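Dephospho-CoA kinase (Campylobacter jejuni subsp. jejuni serotype O:2, PDB 4ZO4) probably catalyses the last step of coenzyme A biosynthesis, using ATP to phosphorylate the 3'-hydroxyl of dephospho-CoA. Local coordinates at residues A[134-138]-A[168-172]. Numbering follows the deposited sequence.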
ATOM      1  N   ILE A 134       4.107  16.551 -21.222  1.00 66.05           N
ATOM      2  CA  ILE A 134       3.016  16.746 -22.183  1.00 67.72           C
ATOM      3  C   ILE A 134       1.982  15.656 -21.948  1.00 65.44           C
ATOM      4  O   ILE A 134       2.230  14.469 -22.211  1.00 59.85           O
ATOM      5  CB  ILE A 134       3.518  16.592 -23.652  1.00 71.92           C
ATOM      6  CG1 ILE A 134       4.461  17.731 -24.039  1.00 74.87           C
ATOM      7  CG2 ILE A 134       2.355  16.529 -24.660  1.00 75.55           C
ATOM      8  CD1 ILE A 134       5.048  17.570 -25.433  1.00 74.28           C
ATOM      9  N   VAL A 135       0.823  16.039 -21.454  1.00 65.21           N
ATOM     10  CA  VAL A 135      -0.199  15.055 -21.228  1.00 66.76           C
ATOM     11  C   VAL A 135      -1.283  15.204 -22.276  1.00 63.99           C
ATOM     12  O   VAL A 135      -1.869  16.287 -22.436  1.00 64.29           O
ATOM     13  CB  VAL A 135      -0.820  15.174 -19.824  1.00 71.37           C
ATOM     14  CG1 VAL A 135      -1.845  14.060 -19.628  1.00 71.81           C
ATOM     15  CG2 VAL A 135       0.254  15.099 -18.748  1.00 72.30           C
ATOM     16  N   ILE A 136      -1.551  14.110 -22.968  1.00 59.67           N
ATOM     17  CA  ILE A 136      -2.696  14.027 -23.831  1.00 65.57           C
ATOM     18  C   ILE A 136      -3.859  13.448 -23.051  1.00 70.15           C
ATOM     19  O   ILE A 136      -3.854  12.275 -22.662  1.00 73.79           O
ATOM     20  CB  ILE A 136      -2.419  13.169 -25.058  1.00 66.01           C
ATOM     21  CG1 ILE A 136      -1.195  13.732 -25.784  1.00 69.02           C
ATOM     22  CG2 ILE A 136      -3.635  13.207 -25.959  1.00 65.46           C
ATOM     23  CD1 ILE A 136      -0.503  12.749 -26.686  1.00 76.99           C
ATOM     24  N   TYR A 137      -4.852  14.303 -22.857  1.00 72.36           N
ATOM     25  CA  TYR A 137      -5.951  14.085 -21.961  1.00 76.42           C
ATOM     26  C   TYR A 137      -7.261  13.925 -22.737  1.00 84.19           C
ATOM     27  O   TYR A 137      -7.554  14.717 -23.644  1.00 92.46           O
ATOM     28  CB  TYR A 137      -6.066  15.304 -21.060  1.00 73.32           C
ATOM     29  CG  TYR A 137      -7.140  15.231 -20.016  1.00 75.20           C
ATOM     30  CD1 TYR A 137      -7.368  14.047 -19.296  1.00 75.95           C
ATOM     31  CD2 TYR A 137      -7.891  16.354 -19.692  1.00 76.52           C
ATOM     32  CE1 TYR A 137      -8.323  13.993 -18.306  1.00 74.34           C
ATOM     33  CE2 TYR A 137      -8.854  16.310 -18.696  1.00 78.09           C
ATOM     34  CZ  TYR A 137      -9.057  15.122 -18.009  1.00 81.34           C
ATOM     35  OH  TYR A 137     -10.015  15.043 -17.026  1.00 92.70           O
ATOM     36  N   THR A 138      -8.034  12.902 -22.367  1.00 79.82           N
ATOM     37  CA  THR A 138      -9.411  12.724 -22.813  1.00 77.45           C
ATOM     38  C   THR A 138     -10.402  12.760 -21.624  1.00 75.03           C
ATOM     39  O   THR A 138     -10.582  11.767 -20.947  1.00 76.68           O
ATOM     40  CB  THR A 138      -9.538  11.384 -23.539  1.00 80.05           C
ATOM     41  OG1 THR A 138      -8.456  11.242 -24.482  1.00 78.66           O
ATOM     42  CG2 THR A 138     -10.868  11.304 -24.244  1.00 80.87           C
ATOM     43  N   ILE A 168      -5.961   9.446 -13.091  1.00 66.42           N
ATOM     44  CA  ILE A 168      -5.499  10.164 -14.287  1.00 64.16           C
ATOM     45  C   ILE A 168      -5.654  11.693 -14.136  1.00 65.15           C
ATOM     46  O   ILE A 168      -4.686  12.454 -14.359  1.00 58.77           O
ATOM     47  CB  ILE A 168      -6.227   9.696 -15.566  1.00 64.29           C
ATOM     48  CG1 ILE A 168      -5.698   8.334 -16.018  1.00 64.69           C
ATOM     49  CG2 ILE A 168      -5.978  10.658 -16.717  1.00 63.02           C
ATOM     50  CD1 ILE A 168      -6.625   7.619 -16.977  1.00 61.59           C
ATOM     51  N   GLU A 169      -6.845  12.152 -13.755  1.00 63.02           N
ATOM     52  CA  GLU A 169      -7.048  13.583 -13.552  1.00 65.78           C
ATOM     53  C   GLU A 169      -6.121  14.155 -12.500  1.00 73.56           C
ATOM     54  O   GLU A 169      -5.614  15.287 -12.654  1.00 76.78           O
ATOM     55  CB  GLU A 169      -8.468  13.892 -13.140  1.00 71.40           C
ATOM     56  CG  GLU A 169      -9.490  13.677 -14.234  1.00 75.63           C
ATOM     57  CD  GLU A 169     -10.774  14.468 -14.012  1.00 86.92           C
ATOM     58  OE1 GLU A 169     -11.530  14.629 -15.005  1.00 97.37           O
ATOM     59  OE2 GLU A 169     -11.041  14.923 -12.864  1.00 82.91           O
ATOM     60  N   GLU A 170      -5.894  13.393 -11.426  1.00 76.20           N
ATOM     61  CA  GLU A 170      -4.890  13.793 -10.426  1.00 74.01           C
ATOM     62  C   GLU A 170      -3.527  14.053 -11.021  1.00 72.56           C
ATOM     63  O   GLU A 170      -2.827  14.968 -10.583  1.00 76.90           O
ATOM     64  CB  GLU A 170      -4.714  12.755  -9.330  1.00 73.47           C
ATOM     65  CG  GLU A 170      -5.242  13.204  -7.989  1.00 73.76           C
ATOM     66  CD  GLU A 170      -4.531  14.420  -7.417  1.00 72.99           C
ATOM     67  OE1 GLU A 170      -5.221  15.410  -7.066  1.00 66.11           O
ATOM     68  OE2 GLU A 170      -3.282  14.373  -7.306  1.00 78.30           O
ATOM     69  N   LYS A 171      -3.131  13.251 -12.002  1.00 65.73           N
ATOM     70  CA  LYS A 171      -1.778  13.370 -12.531  1.00 65.49           C
ATOM     71  C   LYS A 171      -1.529  14.688 -13.304  1.00 68.34           C
ATOM     72  O   LYS A 171      -0.395  15.096 -13.490  1.00 70.18           O
ATOM     73  CB  LYS A 171      -1.483  12.178 -13.408  1.00 66.94           C
ATOM     74  CG  LYS A 171      -0.072  11.661 -13.288  1.00 72.68           C
ATOM     75  CD  LYS A 171       0.265  11.203 -11.869  1.00 70.51           C
ATOM     76  CE  LYS A 171       1.163   9.977 -11.873  1.00 71.52           C
ATOM     77  NZ  LYS A 171       2.369  10.195 -11.031  1.00 78.34           N
ATOM     78  N   LEU A 172      -2.586  15.361 -13.744  1.00 72.94           N
ATOM     79  CA  LEU A 172      -2.436  16.584 -14.541  1.00 67.60           C
ATOM     80  C   LEU A 172      -1.872  17.736 -13.700  1.00 71.30           C
ATOM     81  O   LEU A 172      -1.124  18.579 -14.194  1.00 73.13           O
ATOM     82  CB  LEU A 172      -3.782  16.991 -15.117  1.00 64.85           C
ATOM     83  CG  LEU A 172      -4.463  15.986 -16.043  1.00 67.09           C
ATOM     84  CD1 LEU A 172      -5.791  16.564 -16.501  1.00 71.58           C
ATOM     85  CD2 LEU A 172      -3.612  15.624 -17.256  1.00 67.91           C
TER
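This contact closes a beta-alpha-beta crossover in the P-loop kinase fold: strand 132-136 leads out through two helices, and the second of these, 155-172, brings residues 168-172 back against the strand it left; the chain then goes on to the next strand, 177-179, parallel to it and outermost within this chain. The knob is Leu172. Its CA-to-CB bond points at the strand, and its isobutyl end drops into the hollow between Val135 and the ring of Tyr137. One methyl goes to each wall: CD2 presses on Val135 CG1, a tight 3.3 Å, while CD1 sits over the face of the Tyr137 ring in a CH-pi contact, 3.7 Å from the centroid and only 7° off the normal. Tyr137 lies just past the end of the strand; its CA-to-CB bond runs sideways, but the ring swings across to the helix. One turn back, Ile168 also points at the strand and approaches the ring obliquely, a looser touch with CG2 4.4 Å from Tyr137 CE1.

Ile134 and Ile136 turn to the other face of the sheet, where both meet Phe21 of helix 15-27, whose first turns carry the predicted ATP-binding residues. Val135 is the buried end of the contact, its side chain about 9 Å from that of Lys18, one of those residues. Toward the surface, Glu169 also packs on Leu155 of a second subunit. On the side toward the tyrosine, the carboxylate of Glu169 lies near the plane of the Tyr137 ring, with Glu169 OE1 2.6 Å from Tyr137 OH, close but poorly angled for a hydrogen bond.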